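Long-range contacts in dual function macrocyclase-peptidase POPB (Galerina marginata, PDB 5N4B), which removes the leader from and macrocyclises ribosomal amatoxin precursor peptides, acting as a serine protease that cleaves on the C-terminal side of proline: residues Trp7-Tyr12 and Pro682-Leu688; Thr52-Leu58 and Leu689-Lys694; Ile588-Glu593 and Asp648-Thr654. The protein carries 1 engineered substitution. All coordinates share one frame; numbering follows the deposited sequence.

Contact 1 of 3, residues Trp7-Tyr12 and Pro682-Leu688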
loop_
_atom_site.group_PDB
_atom_site.type_symbol
_atom_site.label_atom_id
_atom_site.label_comp_id
_atom_site.label_asym_id
_atom_site.label_seq_id
_atom_site.Cartn_x
_atom_site.Cartn_y
_atom_site.Cartn_z
ATOM N N TRP A 7 10.386 -13.654 -32.419
ATOM C CA TRP A 7 9.618 -14.476 -31.489
ATOM C C TRP A 7 8.434 -15.148 -32.162
ATOM O O TRP A 7 7.744 -14.519 -32.986
ATOM C CB TRP A 7 9.132 -13.619 -30.317
ATOM C CG TRP A 7 8.294 -14.467 -29.339
ATOM C CD1 TRP A 7 8.772 -15.151 -28.270
ATOM C CD2 TRP A 7 6.869 -14.753 -29.399
ATOM N NE1 TRP A 7 7.742 -15.830 -27.657
ATOM C CE2 TRP A 7 6.575 -15.605 -28.339
ATOM C CE3 TRP A 7 5.839 -14.366 -30.240
ATOM C CZ2 TRP A 7 5.321 -16.104 -28.123
ATOM C CZ3 TRP A 7 4.548 -14.837 -30.024
ATOM C CH2 TRP A 7 4.299 -15.725 -28.953
ATOM N N ALA A 8 8.170 -16.412 -31.793
ATOM C CA ALA A 8 7.019 -17.120 -32.328
ATOM C C ALA A 8 6.428 -18.052 -31.280
ATOM O O ALA A 8 7.110 -18.477 -30.337
ATOM C CB ALA A 8 7.409 -17.973 -33.545
ATOM N N PRO A 9 5.165 -18.441 -31.457
ATOM C CA PRO A 9 4.542 -19.406 -30.553
ATOM C C PRO A 9 5.288 -20.733 -30.508
ATOM O O PRO A 9 5.947 -21.133 -31.473
ATOM C CB PRO A 9 3.152 -19.592 -31.160
ATOM C CG PRO A 9 2.891 -18.341 -31.932
ATOM C CD PRO A 9 4.221 -17.916 -32.444
ATOM N N GLY A 10 5.224 -21.401 -29.354
ATOM C CA GLY A 10 5.755 -22.751 -29.187
ATOM C C GLY A 10 7.228 -22.855 -28.877
ATOM O O GLY A 10 7.818 -23.934 -29.047
ATOM N N ASN A 11 7.844 -21.784 -28.428
ATOM C CA ASN A 11 9.282 -21.770 -28.179
ATOM C C ASN A 11 9.602 -21.425 -26.738
ATOM O O ASN A 11 10.558 -20.681 -26.450
ATOM C CB ASN A 11 9.981 -20.779 -29.098
ATOM C CG ASN A 11 9.960 -21.218 -30.534
ATOM O OD1 ASN A 11 10.439 -22.307 -30.871
ATOM N ND2 ASN A 11 9.372 -20.390 -31.396
ATOM N N TYR A 12 8.813 -21.956 -25.808
ATOM C CA TYR A 12 9.041 -21.600 -24.435
ATOM C C TYR A 12 10.120 -22.492 -23.840
ATOM O O TYR A 12 10.433 -23.589 -24.368
ATOM C CB TYR A 12 7.738 -21.710 -23.636
ATOM C CG TYR A 12 6.704 -20.717 -24.093
ATOM C CD1 TYR A 12 6.921 -19.337 -23.939
ATOM C CD2 TYR A 12 5.508 -21.120 -24.634
ATOM C CE1 TYR A 12 6.035 -18.419 -24.361
ATOM C CE2 TYR A 12 4.559 -20.179 -25.077
ATOM C CZ TYR A 12 4.829 -18.806 -24.916
ATOM O OH TYR A 12 3.937 -17.851 -25.337
ATOM N N PRO A 682 0.881 -23.844 -25.496
ATOM C CA PRO A 682 2.196 -23.452 -25.990
ATOM C C PRO A 682 2.129 -22.708 -27.300
ATOM O O PRO A 682 2.971 -21.833 -27.565
ATOM C CB PRO A 682 2.912 -24.803 -26.121
ATOM C CG PRO A 682 1.800 -25.808 -26.243
ATOM C CD PRO A 682 0.743 -25.294 -25.322
ATOM N N GLN A 683 1.151 -23.028 -28.138
ATOM C CA GLN A 683 1.002 -22.384 -29.431
ATOM C C GLN A 683 0.100 -21.169 -29.373
ATOM O O GLN A 683 -0.368 -20.675 -30.393
ATOM C CB GLN A 683 0.495 -23.376 -30.475
ATOM C CG GLN A 683 1.320 -24.669 -30.536
ATOM C CD GLN A 683 2.770 -24.441 -30.858
ATOM O OE1 GLN A 683 3.101 -23.596 -31.680
ATOM N NE2 GLN A 683 3.643 -25.242 -30.240
ATOM N N ASN A 684 -0.100 -20.615 -28.181
ATOM C CA ASN A 684 -0.931 -19.430 -28.089
ATOM C C ASN A 684 -0.424 -18.357 -29.056
ATOM O O ASN A 684 0.787 -18.129 -29.138
ATOM C CB ASN A 684 -0.861 -18.883 -26.658
ATOM C CG ASN A 684 -2.007 -17.971 -26.325
ATOM O OD1 ASN A 684 -3.189 -18.394 -26.228
ATOM N ND2 ASN A 684 -1.706 -16.673 -26.188
ATOM N N PRO A 685 -1.312 -17.622 -29.716
ATOM C CA PRO A 685 -0.852 -16.653 -30.724
ATOM C C PRO A 685 -0.192 -15.425 -30.151
ATOM O O PRO A 685 0.509 -14.718 -30.881
ATOM C CB PRO A 685 -2.139 -16.260 -31.438
ATOM C CG PRO A 685 -3.240 -16.664 -30.540
ATOM C CD PRO A 685 -2.762 -17.836 -29.775
ATOM N N HIS A 686 -0.401 -15.171 -28.862
ATOM C CA HIS A 686 0.105 -14.002 -28.169
ATOM C C HIS A 686 1.106 -14.437 -27.133
ATOM O O HIS A 686 0.933 -15.504 -26.531
ATOM C CB HIS A 686 -1.053 -13.266 -27.495
ATOM C CG HIS A 686 -2.197 -13.052 -28.433
ATOM N ND1 HIS A 686 -3.509 -13.344 -28.133
ATOM C CD2 HIS A 686 -2.194 -12.531 -29.670
ATOM C CE1 HIS A 686 -4.267 -13.053 -29.188
ATOM N NE2 HIS A 686 -3.491 -12.555 -30.129
ATOM N N PRO A 687 2.189 -13.693 -26.956
ATOM C CA PRO A 687 3.243 -14.148 -26.055
ATOM C C PRO A 687 2.784 -14.182 -24.613
ATOM O O PRO A 687 2.047 -13.309 -24.143
ATOM C CB PRO A 687 4.355 -13.108 -26.262
ATOM C CG PRO A 687 3.623 -11.865 -26.649
ATOM C CD PRO A 687 2.533 -12.412 -27.578
ATOM N N LEU A 688 3.258 -15.203 -23.914
ATOM C CA LEU A 688 3.013 -15.429 -22.488
ATOM C C LEU A 688 4.389 -15.416 -21.835
ATOM O O LEU A 688 5.130 -16.400 -21.908
ATOM C CB LEU A 688 2.259 -16.730 -22.250
ATOM C CG LEU A 688 0.970 -16.815 -23.097
ATOM C CD1 LEU A 688 0.329 -18.187 -22.973
ATOM C CD2 LEU A 688 -0.068 -15.804 -22.721
HETATM O O HOH W 1 2.741 -19.017 -27.486
#

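Contact 2 of 3, residues Thr52-Leu58 and Leu689-Lys694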
loop_
_atom_site.group_PDB
_atom_site.type_symbol
_atom_site.label_atom_id
_atom_site.label_comp_id
_atom_site.label_asym_id
_atom_site.label_seq_id
_atom_site.Cartn_x
_atom_site.Cartn_y
_atom_site.Cartn_z
ATOM N N THR A 52 14.562 -19.440 -14.633
ATOM C CA THR A 52 14.247 -18.022 -14.545
ATOM C C THR A 52 15.076 -17.208 -15.525
ATOM O O THR A 52 14.574 -16.224 -16.086
ATOM C CB THR A 52 14.420 -17.470 -13.120
ATOM O OG1 THR A 52 15.767 -17.658 -12.677
ATOM C CG2 THR A 52 13.489 -18.148 -12.146
ATOM N N THR A 53 16.352 -17.585 -15.702
ATOM C CA THR A 53 17.215 -16.916 -16.658
ATOM C C THR A 53 16.682 -17.086 -18.069
ATOM O O THR A 53 16.571 -16.114 -18.824
ATOM C CB THR A 53 18.639 -17.469 -16.542
ATOM O OG1 THR A 53 19.142 -17.149 -15.252
ATOM C CG2 THR A 53 19.541 -16.852 -17.613
ATOM N N ALA A 54 16.274 -18.317 -18.425
ATOM C CA ALA A 54 15.704 -18.568 -19.748
ATOM C C ALA A 54 14.418 -17.755 -19.965
ATOM O O ALA A 54 14.191 -17.203 -21.051
ATOM C CB ALA A 54 15.419 -20.055 -19.978
ATOM N N GLN A 55 13.566 -17.666 -18.948
ATOM C CA GLN A 55 12.331 -16.911 -19.122
ATOM C C GLN A 55 12.621 -15.423 -19.254
ATOM O O GLN A 55 12.041 -14.740 -20.103
ATOM C CB GLN A 55 11.426 -17.115 -17.914
ATOM C CG GLN A 55 10.779 -18.515 -17.767
ATOM C CD GLN A 55 9.695 -18.822 -18.783
ATOM O OE1 GLN A 55 9.233 -17.955 -19.525
ATOM N NE2 GLN A 55 9.328 -20.051 -18.837
ATOM N N ALA A 56 13.509 -14.903 -18.413
ATOM C CA ALA A 56 13.804 -13.476 -18.422
ATOM C C ALA A 56 14.492 -13.073 -19.726
ATOM O O ALA A 56 14.165 -12.013 -20.291
ATOM C CB ALA A 56 14.659 -13.097 -17.205
ATOM N N ASP A 57 15.338 -13.941 -20.263
ATOM C CA ASP A 57 15.990 -13.697 -21.546
ATOM C C ASP A 57 14.971 -13.696 -22.669
ATOM O O ASP A 57 15.034 -12.835 -23.561
ATOM C CB ASP A 57 17.060 -14.767 -21.818
ATOM C CG ASP A 57 18.325 -14.626 -20.939
ATOM O OD1 ASP A 57 18.487 -13.613 -20.208
ATOM O OD2 ASP A 57 19.157 -15.590 -20.985
ATOM N N LEU A 58 14.002 -14.631 -22.645
ATOM C CA LEU A 58 12.936 -14.634 -23.657
ATOM C C LEU A 58 12.124 -13.361 -23.591
ATOM O O LEU A 58 11.778 -12.768 -24.632
ATOM C CB LEU A 58 12.029 -15.858 -23.486
ATOM C CG LEU A 58 10.914 -16.078 -24.497
ATOM C CD1 LEU A 58 11.510 -16.461 -25.829
ATOM C CD2 LEU A 58 10.014 -17.173 -24.006
ATOM N N LEU A 689 4.759 -14.313 -21.205
ATOM C CA LEU A 689 6.129 -14.023 -20.804
ATOM C C LEU A 689 6.210 -13.635 -19.330
ATOM O O LEU A 689 5.205 -13.222 -18.720
ATOM C CB LEU A 689 6.687 -12.838 -21.574
ATOM C CG LEU A 689 6.620 -12.981 -23.080
ATOM C CD1 LEU A 689 7.032 -11.664 -23.716
ATOM C CD2 LEU A 689 7.459 -14.132 -23.546
ATOM N N ILE A 690 7.397 -13.774 -18.731
ATOM C CA ILE A 690 7.632 -13.335 -17.355
ATOM C C ILE A 690 8.985 -12.652 -17.252
ATOM O O ILE A 690 9.995 -13.139 -17.790
ATOM C CB ILE A 690 7.484 -14.477 -16.320
ATOM C CG1 ILE A 690 7.638 -13.929 -14.900
ATOM C CG2 ILE A 690 8.499 -15.606 -16.591
ATOM C CD1 ILE A 690 7.196 -14.959 -13.861
ATOM N N LYS A 691 8.991 -11.507 -16.553
ATOM C CA LYS A 691 10.191 -10.778 -16.161
ATOM C C LYS A 691 10.448 -11.032 -14.688
ATOM O O LYS A 691 9.516 -11.032 -13.880
ATOM C CB LYS A 691 9.977 -9.276 -16.337
ATOM C CG LYS A 691 10.126 -8.796 -17.701
ATOM C CD LYS A 691 9.881 -7.268 -17.756
ATOM C CE LYS A 691 10.870 -6.471 -16.928
ATOM N NZ LYS A 691 10.741 -4.979 -17.057
ATOM N N ILE A 692 11.719 -11.194 -14.323
ATOM C CA ILE A 692 12.120 -11.591 -12.982
ATOM C C ILE A 692 13.270 -10.683 -12.580
ATOM O O ILE A 692 14.405 -10.870 -13.045
ATOM C CB ILE A 692 12.531 -13.064 -12.900
ATOM C CG1 ILE A 692 11.375 -13.945 -13.421
ATOM C CG2 ILE A 692 12.877 -13.383 -11.448
ATOM C CD1 ILE A 692 11.712 -15.318 -13.913
ATOM N N ASP A 693 13.006 -9.722 -11.712
ATOM C CA ASP A 693 14.072 -8.841 -11.240
ATOM C C ASP A 693 14.863 -9.573 -10.166
ATOM O O ASP A 693 14.299 -9.925 -9.133
ATOM C CB ASP A 693 13.472 -7.541 -10.714
ATOM C CG ASP A 693 14.539 -6.489 -10.328
ATOM O OD1 ASP A 693 15.696 -6.859 -10.042
ATOM O OD2 ASP A 693 14.223 -5.277 -10.304
ATOM N N LYS A 694 16.162 -9.777 -10.390
ATOM C CA LYS A 694 16.974 -10.612 -9.493
ATOM C C LYS A 694 17.705 -9.822 -8.411
ATOM O O LYS A 694 18.442 -10.419 -7.631
ATOM C CB LYS A 694 17.894 -11.482 -10.329
ATOM C CG LYS A 694 17.031 -12.554 -11.029
ATOM C CD LYS A 694 17.790 -13.528 -11.852
ATOM C CE LYS A 694 16.877 -14.677 -12.231
ATOM N NZ LYS A 694 17.604 -15.565 -13.142
HETATM O O HOH W 2 9.263 -15.288 -20.364
#

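Contact 3 of 3, residues Ile588-Glu593 and Asp648-Thr654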
loop_
_atom_site.group_PDB
_atom_site.type_symbol
_atom_site.label_atom_id
_atom_site.label_comp_id
_atom_site.label_asym_id
_atom_site.label_seq_id
_atom_site.Cartn_x
_atom_site.Cartn_y
_atom_site.Cartn_z
ATOM N N ILE A 588 -8.066 -13.528 -16.520
ATOM C CA ILE A 588 -7.781 -14.017 -17.875
ATOM C C ILE A 588 -8.188 -15.471 -18.017
ATOM O O ILE A 588 -8.602 -15.882 -19.099
ATOM C CB ILE A 588 -6.342 -13.765 -18.375
ATOM C CG1 ILE A 588 -5.304 -14.569 -17.634
ATOM C CG2 ILE A 588 -6.001 -12.273 -18.355
ATOM C CD1 ILE A 588 -3.899 -14.362 -18.201
ATOM N N VAL A 589 -8.124 -16.252 -16.935
ATOM C CA VAL A 589 -8.603 -17.632 -16.957
ATOM C C VAL A 589 -10.116 -17.665 -17.126
ATOM O O VAL A 589 -10.664 -18.494 -17.881
ATOM C CB VAL A 589 -8.147 -18.349 -15.678
ATOM C CG1 VAL A 589 -8.877 -19.677 -15.519
ATOM C CG2 VAL A 589 -6.580 -18.497 -15.644
ATOM N N ARG A 590 -10.822 -16.776 -16.431
ATOM C CA ARG A 590 -12.277 -16.898 -16.295
ATOM C C ARG A 590 -13.061 -16.183 -17.387
ATOM O O ARG A 590 -14.161 -16.642 -17.766
ATOM C CB ARG A 590 -12.728 -16.368 -14.929
ATOM C CG ARG A 590 -12.235 -17.234 -13.776
ATOM C CD ARG A 590 -12.610 -16.726 -12.384
ATOM N NE ARG A 590 -14.036 -16.875 -12.137
ATOM C CZ ARG A 590 -14.639 -17.996 -11.738
ATOM N NH1 ARG A 590 -13.938 -19.088 -11.470
ATOM N NH2 ARG A 590 -15.956 -18.032 -11.589
ATOM N N ALA A 591 -12.584 -15.076 -17.893
ATOM C CA ALA A 591 -13.398 -14.270 -18.786
ATOM C C ALA A 591 -13.521 -14.938 -20.145
ATOM O O ALA A 591 -12.645 -15.691 -20.555
ATOM C CB ALA A 591 -12.736 -12.918 -18.993
ATOM N N PRO A 592 -14.587 -14.642 -20.880
ATOM C CA PRO A 592 -14.687 -15.141 -22.241
ATOM C C PRO A 592 -13.450 -14.773 -23.072
ATOM O O PRO A 592 -12.840 -13.707 -22.916
ATOM C CB PRO A 592 -15.952 -14.481 -22.767
ATOM C CG PRO A 592 -16.747 -14.176 -21.583
ATOM C CD PRO A 592 -15.743 -13.827 -20.487
ATOM N N GLU A 593 -13.062 -15.679 -23.970
ATOM C CA GLU A 593 -11.984 -15.406 -24.896
ATOM C C GLU A 593 -12.210 -14.061 -25.576
ATOM O O GLU A 593 -13.319 -13.735 -25.995
ATOM C CB GLU A 593 -11.935 -16.547 -25.919
ATOM C CG GLU A 593 -10.786 -16.466 -26.818
ATOM C CD GLU A 593 -10.730 -17.682 -27.771
ATOM O OE1 GLU A 593 -10.493 -18.856 -27.335
ATOM O OE2 GLU A 593 -11.006 -17.446 -28.962
ATOM N N ASP A 648 -8.084 -24.890 -24.355
ATOM C CA ASP A 648 -8.932 -24.538 -25.492
ATOM C C ASP A 648 -9.285 -23.058 -25.582
ATOM O O ASP A 648 -10.175 -22.714 -26.371
ATOM C CB ASP A 648 -10.195 -25.408 -25.511
ATOM C CG ASP A 648 -11.096 -25.177 -24.338
ATOM O OD1 ASP A 648 -10.722 -24.432 -23.374
ATOM O OD2 ASP A 648 -12.185 -25.859 -24.304
ATOM N N LYS A 649 -8.687 -22.188 -24.754
ATOM C CA LYS A 649 -9.000 -20.760 -24.789
ATOM C C LYS A 649 -7.750 -19.971 -25.163
ATOM O O LYS A 649 -6.704 -20.133 -24.526
ATOM C CB LYS A 649 -9.519 -20.304 -23.421
ATOM C CG LYS A 649 -9.972 -18.891 -23.335
ATOM C CD LYS A 649 -10.426 -18.460 -21.911
ATOM C CE LYS A 649 -11.736 -19.046 -21.530
ATOM N NZ LYS A 649 -12.188 -18.474 -20.251
ATOM N N VAL A 650 -7.879 -19.072 -26.140
ATOM C CA VAL A 650 -6.787 -18.167 -26.482
ATOM C C VAL A 650 -6.607 -17.178 -25.333
ATOM O O VAL A 650 -7.580 -16.560 -24.873
ATOM C CB VAL A 650 -7.066 -17.463 -27.814
ATOM C CG1 VAL A 650 -6.045 -16.375 -28.071
ATOM C CG2 VAL A 650 -7.047 -18.460 -28.989
ATOM N N MET A 651 -5.364 -17.040 -24.851
ATOM C CA MET A 651 -5.008 -16.088 -23.810
ATOM C C MET A 651 -4.533 -14.780 -24.428
ATOM O O MET A 651 -3.841 -14.790 -25.444
ATOM C CB MET A 651 -3.901 -16.642 -22.911
ATOM C CG MET A 651 -4.311 -17.761 -21.999
ATOM S SD MET A 651 -5.463 -17.203 -20.684
ATOM C CE MET A 651 -6.838 -18.003 -21.427
ATOM N N PRO A 652 -4.852 -13.638 -23.815
ATOM C CA PRO A 652 -4.254 -12.385 -24.265
ATOM C C PRO A 652 -2.755 -12.403 -24.058
ATOM O O PRO A 652 -2.234 -13.105 -23.199
ATOM C CB PRO A 652 -4.892 -11.331 -23.335
ATOM C CG PRO A 652 -5.175 -12.082 -22.096
ATOM C CD PRO A 652 -5.586 -13.480 -22.561
ATOM N N ALA A 653 -2.081 -11.531 -24.811
ATOM C CA ALA A 653 -0.671 -11.246 -24.534
ATOM C C ALA A 653 -0.510 -10.916 -23.061
ATOM O O ALA A 653 -1.210 -10.046 -22.547
ATOM C CB ALA A 653 -0.190 -10.053 -25.359
ATOM N N THR A 654 0.434 -11.590 -22.392
ATOM C CA THR A 654 0.586 -11.515 -20.961
ATOM C C THR A 654 2.060 -11.326 -20.647
ATOM O O THR A 654 2.916 -12.073 -21.144
ATOM C CB THR A 654 0.054 -12.790 -20.299
ATOM O OG1 THR A 654 -1.364 -12.903 -20.507
ATOM C CG2 THR A 654 0.264 -12.762 -18.808
HETATM O O HOH W 3 -11.434 -20.843 -28.555
#

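Contact 1 of 3, residues Trp7-Tyr12 and Pro682-Leu688
Tyr12 reaches across from the start of the modelled chain to the loop Pro682-Leu688, and its hydroxyl shows how one polar atom can serve two partners. As acceptor, Tyr12 OH takes the backbone amide of Leu688, with N to OH 3.1 Å at 147°; as donor it gives its proton to a water, 2.7 Å from OH. That water has two protons of its own, and both are spent on the same loop: one on Pro682 O at 2.8 Å, the other on Asn684 O at 2.7 Å. Pro682 O also receives a weak, bent bond from Gly10 N. Beside it the Gln683 amide lies against the glycine, NE2 being 3.4 Å from Gly10 CA.

The loop leads from helix 668-680 into strand 688-693, completing a right-handed beta-alpha-beta crossover of the alpha/beta-hydrolase sheet, to which N-terminal residues are added in the prolyl oligopeptidase fold. Within it, Asn684 ND2 makes a nearly straight bond (170°) to His686 O, which lies in the plane of the side-chain amide, while Asn684 OD1 takes Met651 N and His686 ND1 pairs with Met651 O.

Trp7 supplies the apolar half. A chi1 of 179°, CG opposite the backbone N, carries the indole to Pro687, whose CB makes a CH-pi contact 3.8 Å from the centroid of the six-membered ring. Pro9 N lies over the opposite face. The carbonyl oxygens of Asn684 and Pro685 approach the indole edge, whereas Tyr62 meets the ring edge-to-face.

Contact 2 of 3, residues Thr52-Leu58 and Leu689-Lys694
Helix 52-58 and strand 689-693 run steeply across each other, at 113° between their N-to-C directions, with their axes only 6.7 Å apart; Ala56 CA comes to 5.0 Å from Lys691 CA. The strand lies at one edge of the eight-stranded alpha/beta-hydrolase sheet. Leu689, Lys691 and Asp693 hydrogen-bond with strand 653-659 through their backbones, whereas the Ile690 amide faces the helix.

So close a crossing brings two carbonyl oxygens, Gln55 O and Ile690 O, near one another, and as two acceptors they cannot bond. A water joins the two backbones: it accepts from Ile690 N and donates toward Gln55 O and Gln55 OE1, though more acceptors lie around it than it has protons. A bend at chi2 (-71°) folds the Gln55 chain back, letting its OE1 reach the same water as its own carbonyl, while NE2 binds Gln678 OE1. The stem of that side chain rests on the strand, Gln55 CB being 3.5 Å from Ile690 CG2.

On either side of Gln55 the packing is apolar. Ile692 pushes its CD1 to 3.5 Å from Thr52 CB, its other surroundings including Phe671 of helix 668-680; the side chain of Ile692 is about 9 Å from that of Asp662, the acid of the charge relay. Leu58 CD2 meets Leu689 CD2 at 4.0 Å, the two side chains standing roughly at right angles. At the far end the extended Lys694 chain carries its ammonium to the helix surface. There Lys694 NZ donates to Thr52 OG1 at 2.8 Å, a hydroxyl that is also bonded to Asp49 O.

Contact 3 of 3, residues Ile588-Glu593 and Asp648-Thr654
Helix 579-590, which in the alpha/beta-hydrolase fold follows the nucleophile position (here the engineered Ala578), ends against the approach to strand 653-659, and Lys649 meets that end. Lys649 NZ donates to two carbonyls, 2.8 Å from Val589 O and 2.8 Å from Ala591 O, standing well above the plane of each. A kink at chi3 (-73°) in an otherwise extended chain turns the ammonium to this spot. Such a positive charge at the C-terminal end of a helix should be favoured by the helix dipole.

Beyond the helix, Glu593 reaches back along an extended chain to the same strand approach. Val650 N points almost straight at Glu593 OE1 (2.9 Å, 171°), but meets it from above the carboxylate plane, 52° out of it; Val650 CB lies 3.7 Å from Glu593 CD.

Deeper, toward the sheet, Ile588 carries the hydrophobic part. Its CG1 is 4.0 Å from Met651 SD, the two side chains crossing at about a right angle, and Met651 CE sits near Ile588 O. The other branch, Ile588 CG2, is 3.8 Å from Pro652 CG. Ile588 CD1 touches Thr654 OG1, whose proton goes to Pro652 O at 2.8 Å.

How the contacts relate
All three contacts lie on the same side of the chain's centre, around strand 688-693 and its neighbour 653-659 in the alpha/beta-hydrolase sheet. Their centres lie about 15 Å (1 and 2), about 14 Å (1 and 3) and about 22 Å (2 and 3) apart. Contact 3 is nested within the chain loops closed by both others, whereas the segments of contacts 1 and 2 alternate, their later halves being consecutive. Leu58 packs on Trp7 and Tyr12, joining contacts 1 and 2; backbone hydrogen bonds from Pro687 and Leu689 to Thr654 tie both to contact 3. The N-terminal residues, separated in sequence by the beta-propeller, thus pack on edge strand 688-693 and the loop leading into it, as part of the hydrolase domain.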